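Local coordinates for protein putative transcriptional regulator (TetR/AcrR family) (Acinetobacter sp., PDB 3KNW) that probably binds DNA through a helix-turn-helix motif and regulates transcription, at residues 146-149 and 150-154; 165-168 and 169-173. All coordinates share one frame; numbering follows the deposited sequence.

Interaction 1 of 2, residues 146-149 and 150-154; sequences LIRI and GQQEG
The C-terminal end of helix 126-153 brings Leu146-Ile149 against Gly150-Glu153, one turn on, before Gly154 leaves the helix with a positive phi of 89°. Four i to i+4 backbone bonds join the two turns: Gly150 N to Leu146 O, Gln151 N to Ile147 O, Gln152 N to Arg148 O and, longer at 3.2 Å, Glu153 N to Ile149 O. Arg148 O also takes a weak bond from Gln151 N, so two amides converge on this carbonyl. The bonds from Gly154 N to Gly150 O and Gln151 O are weak, and the regular pattern fades there.

Side chains meet along the same spacing. The Ile147 and Gln151 side chains run alongside each other, methyl CG2 of Ile147 lying against the amide end of Gln151. The aliphatic part of Arg148 meets the Gln152 amide, Arg148 CG to Gln152 NE2 3.7 Å and Arg148 CD to the same nitrogen 3.8 Å, with guanidinium and amide planes perpendicular. Glu153 CG, beside its own backbone N (chi1 -45°), sits 3.4 Å from Ile149 O; its carboxylate OE1 is hydrogen-bonded to Ser155 OG, just past the helix end. The other oxygen, Glu153 OE2, lies 3.9 Å from methyl CG2 of Ile149.

Ile147 packs on helix 162-183 and on Leu91 of helix 87-100, while Arg148 and Gln151 touch Pro162, where helix 162-183 starts.

Interaction 2 of 2, residues 165-168 and 169-173; sequences LAQV and IYQMY
Gln167 and Gln171, one helical turn apart, are joined by a water that donates to both amide oxygens, at 3.0 Å from Gln167 OE1 and 3.0 Å from Gln171 OE1. The other end of the Gln167 amide is fixed as well, NE2 bonding back to Asp163 O a turn earlier, so both ends of that group are engaged. Beneath the bridge, four i to i+4 backbone bonds carry helix 162-183 through the segment: Ile169 N to Leu165 O, Tyr170 N to Ala166 O, Gln171 N to Gln167 O, short at 2.7 Å, and Met172 N to Val168 O.

The apolar contact is between Leu165 and Ile169, which cross at an angle: Ile169 CD1 lies 3.9 Å from Leu165 CG. With chi1 at -71°, Ile169 CG1 lies beside its own backbone N and faces the preceding turn, 3.4 Å from Leu165 O. Met172, a selenomethionine, sets its CB against Val168 O. Farther along, Ile169 O lies at the edge of the Tyr173 ring, in its plane.

Gln171 and Met172 also pack on Met172 and Gln171, respectively, of the second subunit, so the same helix of each copy meets its partner, consistent with the dimer interface that TetR-family regulators build from their last helices. Within the subunit, Ala166 and Tyr170 pack on Met143 of helix 126-153, and Ile169 on Leu95 of helix 87-100. Val168, Met172 and Tyr173 pack on helix 187-200, where Tyr173 OH bonds Thr196 OG1.

Interactions 1 and 2 follow in series along the chain, on the consecutive helices 126-153 and 162-183, both in the tetracyclin repressor-like C-terminal region. Their centres are 16 Å apart, yet they touch: Ile147 CD1 packs 3.7 Å from Ala166 N, and Ile147 CG2 lies 4.0 Å from Leu165 CD2. Ile147 thus connects the end of one helix to the early turns of the next. The centre of interaction 1 lies about 23 Å from the centre of the chain, that of interaction 2 about 14 Å. Interaction 2 alone of the two meets the second subunit, so interaction 1 lies apart from the dimer contact.

Interaction 1 of 2, residues 146-149 and 150-154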
loop_
_atom_site.group_PDB
_atom_site.type_symbol
_atom_site.label_atom_id
_atom_site.label_comp_id
_atom_site.label_asym_id
_atom_site.label_seq_id
_atom_site.Cartn_x
_atom_site.Cartn_y
_atom_site.Cartn_z
ATOM N N LEU A 146 18.710 -9.011 10.912
ATOM C CA LEU A 146 18.178 -9.186 12.253
ATOM C C LEU A 146 17.428 -10.536 12.367
ATOM O O LEU A 146 17.571 -11.253 13.332
ATOM C CB LEU A 146 17.319 -7.957 12.564
ATOM C CG LEU A 146 16.916 -7.620 13.967
ATOM C CD1 LEU A 146 18.152 -7.420 14.910
ATOM C CD2 LEU A 146 16.015 -6.443 13.927
ATOM N N ILE A 147 16.692 -10.960 11.354
ATOM C CA ILE A 147 16.069 -12.278 11.472
ATOM C C ILE A 147 17.154 -13.364 11.564
ATOM O O ILE A 147 16.966 -14.427 12.195
ATOM C CB ILE A 147 15.063 -12.526 10.358
ATOM C CG1 ILE A 147 13.868 -11.574 10.531
ATOM C CG2 ILE A 147 14.550 -13.962 10.369
ATOM C CD1 ILE A 147 13.009 -11.386 9.278
ATOM N N ARG A 148 18.303 -13.128 10.910
ATOM C CA ARG A 148 19.311 -14.179 10.835
ATOM C C ARG A 148 20.022 -14.247 12.200
ATOM O O ARG A 148 20.087 -15.318 12.791
ATOM C CB ARG A 148 20.246 -14.016 9.636
ATOM C CG ARG A 148 21.713 -14.077 9.966
ATOM C CD ARG A 148 22.486 -14.940 9.065
ATOM N NE ARG A 148 22.858 -14.250 7.840
ATOM C CZ ARG A 148 23.931 -14.569 7.095
ATOM N NH1 ARG A 148 24.743 -15.552 7.461
ATOM N NH2 ARG A 148 24.195 -13.904 5.971
ATOM N N ILE A 149 20.476 -13.103 12.715
ATOM C CA ILE A 149 20.952 -13.023 14.087
ATOM C C ILE A 149 19.972 -13.721 15.039
ATOM O O ILE A 149 20.390 -14.495 15.869
ATOM C CB ILE A 149 21.267 -11.586 14.543
ATOM C CG1 ILE A 149 22.470 -11.002 13.777
ATOM C CG2 ILE A 149 21.641 -11.562 16.014
ATOM C CD1 ILE A 149 22.532 -9.441 13.783
ATOM N N GLY A 150 18.683 -13.543 14.898
ATOM C CA GLY A 150 17.748 -14.193 15.812
ATOM C C GLY A 150 17.654 -15.701 15.674
ATOM O O GLY A 150 17.350 -16.424 16.616
ATOM N N GLN A 151 17.877 -16.181 14.479
ATOM C CA GLN A 151 17.840 -17.599 14.258
ATOM C C GLN A 151 19.134 -18.243 14.775
ATOM O O GLN A 151 19.093 -19.365 15.260
ATOM C CB GLN A 151 17.623 -17.885 12.762
ATOM C CG GLN A 151 16.158 -17.693 12.320
ATOM C CD GLN A 151 15.974 -17.774 10.824
ATOM O OE1 GLN A 151 15.100 -18.487 10.312
ATOM N NE2 GLN A 151 16.778 -17.032 10.113
ATOM N N GLN A 152 20.265 -17.538 14.654
ATOM C CA GLN A 152 21.548 -18.015 15.193
ATOM C C GLN A 152 21.392 -18.272 16.700
ATOM O O GLN A 152 21.785 -19.326 17.156
ATOM C CB GLN A 152 22.687 -16.987 15.047
ATOM C CG GLN A 152 23.338 -16.784 13.689
ATOM C CD GLN A 152 24.214 -15.484 13.652
ATOM O OE1 GLN A 152 24.765 -15.031 14.710
ATOM N NE2 GLN A 152 24.329 -14.876 12.437
ATOM N N GLU A 153 20.821 -17.304 17.444
ATOM C CA GLU A 153 20.676 -17.408 18.919
ATOM C C GLU A 153 19.535 -18.295 19.364
ATOM O O GLU A 153 19.440 -18.607 20.521
ATOM C CB GLU A 153 20.310 -16.088 19.584
ATOM C CG GLU A 153 21.005 -14.833 19.209
ATOM C CD GLU A 153 20.059 -13.623 19.418
ATOM O OE1 GLU A 153 18.796 -13.787 19.314
ATOM O OE2 GLU A 153 20.587 -12.504 19.685
ATOM N N GLY A 154 18.609 -18.637 18.501
ATOM C CA GLY A 154 17.477 -19.433 18.957
ATOM C C GLY A 154 16.304 -18.610 19.457
ATOM O O GLY A 154 15.323 -19.145 19.971
#

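Interaction 2 of 2, residues 165-168 and 169-173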
loop_
_atom_site.group_PDB
_atom_site.type_symbol
_atom_site.label_atom_id
_atom_site.label_comp_id
_atom_site.label_asym_id
_atom_site.label_seq_id
_atom_site.Cartn_x
_atom_site.Cartn_y
_atom_site.Cartn_z
ATOM N N LEU A 165 11.612 -14.122 4.846
ATOM C CA LEU A 165 10.706 -13.760 5.935
ATOM C C LEU A 165 10.646 -12.230 6.037
ATOM O O LEU A 165 9.607 -11.665 6.289
ATOM C CB LEU A 165 11.127 -14.438 7.210
ATOM C CG LEU A 165 10.226 -14.347 8.417
ATOM C CD1 LEU A 165 8.814 -14.842 8.151
ATOM C CD2 LEU A 165 10.871 -15.168 9.542
ATOM N N ALA A 166 11.754 -11.553 5.826
ATOM C CA ALA A 166 11.749 -10.124 5.935
ATOM C C ALA A 166 10.816 -9.513 4.907
ATOM O O ALA A 166 10.214 -8.499 5.167
ATOM C CB ALA A 166 13.114 -9.599 5.762
ATOM N N GLN A 167 10.672 -10.147 3.738
ATOM C CA GLN A 167 9.765 -9.642 2.698
ATOM C C GLN A 167 8.302 -9.894 3.074
ATOM O O GLN A 167 7.439 -9.019 2.898
ATOM C CB GLN A 167 10.012 -10.334 1.348
ATOM C CG GLN A 167 11.247 -9.841 0.564
ATOM C CD GLN A 167 11.477 -10.661 -0.700
ATOM O OE1 GLN A 167 10.808 -10.450 -1.759
ATOM N NE2 GLN A 167 12.399 -11.598 -0.613
ATOM N N VAL A 168 8.041 -11.110 3.530
ATOM C CA VAL A 168 6.762 -11.428 3.959
ATOM C C VAL A 168 6.306 -10.450 5.032
ATOM O O VAL A 168 5.238 -9.823 4.937
ATOM C CB VAL A 168 6.737 -12.792 4.575
ATOM C CG1 VAL A 168 5.373 -12.930 5.299
ATOM C CG2 VAL A 168 6.957 -13.822 3.499
ATOM N N ILE A 169 7.126 -10.310 6.054
ATOM C CA ILE A 169 6.758 -9.424 7.141
ATOM C C ILE A 169 6.577 -7.985 6.621
ATOM O O ILE A 169 5.505 -7.341 6.848
ATOM C CB ILE A 169 7.777 -9.474 8.261
ATOM C CG1 ILE A 169 7.693 -10.793 8.977
ATOM C CG2 ILE A 169 7.560 -8.362 9.245
ATOM C CD1 ILE A 169 8.840 -10.980 9.940
ATOM N N TYR A 170 7.553 -7.505 5.858
ATOM C CA TYR A 170 7.440 -6.138 5.399
ATOM C C TYR A 170 6.239 -5.921 4.433
ATOM O O TYR A 170 5.565 -4.907 4.492
ATOM C CB TYR A 170 8.749 -5.645 4.809
ATOM C CG TYR A 170 8.739 -4.176 4.516
ATOM C CD1 TYR A 170 9.037 -3.248 5.489
ATOM C CD2 TYR A 170 8.467 -3.708 3.259
ATOM C CE1 TYR A 170 9.065 -1.871 5.206
ATOM C CE2 TYR A 170 8.492 -2.330 2.979
ATOM C CZ TYR A 170 8.820 -1.435 3.952
ATOM O OH TYR A 170 8.826 -0.089 3.669
ATOM N N GLN A 171 5.949 -6.897 3.600
ATOM C CA GLN A 171 4.834 -6.776 2.693
ATOM C C GLN A 171 3.530 -6.754 3.446
ATOM O O GLN A 171 2.707 -5.938 3.147
ATOM C CB GLN A 171 4.818 -7.921 1.713
ATOM C CG GLN A 171 5.809 -7.721 0.591
ATOM C CD GLN A 171 5.980 -8.926 -0.282
ATOM O OE1 GLN A 171 6.901 -9.001 -1.057
ATOM N NE2 GLN A 171 5.101 -9.861 -0.159
HETATM N N MSE A 172 3.355 -7.629 4.427
HETATM C CA MSE A 172 2.142 -7.696 5.248
HETATM C C MSE A 172 1.933 -6.468 6.032
HETATM O O MSE A 172 0.800 -5.996 6.121
HETATM C CB MSE A 172 2.171 -8.890 6.180
HETATM C CG MSE A 172 1.011 -8.971 7.214
HETATM SE SE MSE A 172 1.300 -10.582 8.267
HETATM C CE MSE A 172 2.615 -9.956 9.466
ATOM N N TYR A 173 2.999 -5.844 6.546
ATOM C CA TYR A 173 2.780 -4.575 7.261
ATOM C C TYR A 173 2.382 -3.439 6.369
ATOM O O TYR A 173 1.486 -2.685 6.717
ATOM C CB TYR A 173 3.962 -4.190 8.141
ATOM C CG TYR A 173 3.902 -4.928 9.452
ATOM C CD1 TYR A 173 4.163 -6.307 9.530
ATOM C CD2 TYR A 173 3.550 -4.286 10.620
ATOM C CE1 TYR A 173 4.145 -6.990 10.730
ATOM C CE2 TYR A 173 3.525 -5.001 11.842
ATOM C CZ TYR A 173 3.795 -6.340 11.868
ATOM O OH TYR A 173 3.732 -7.019 13.079
HETATM O O HOH W 1 9.559 -7.737 -1.576
#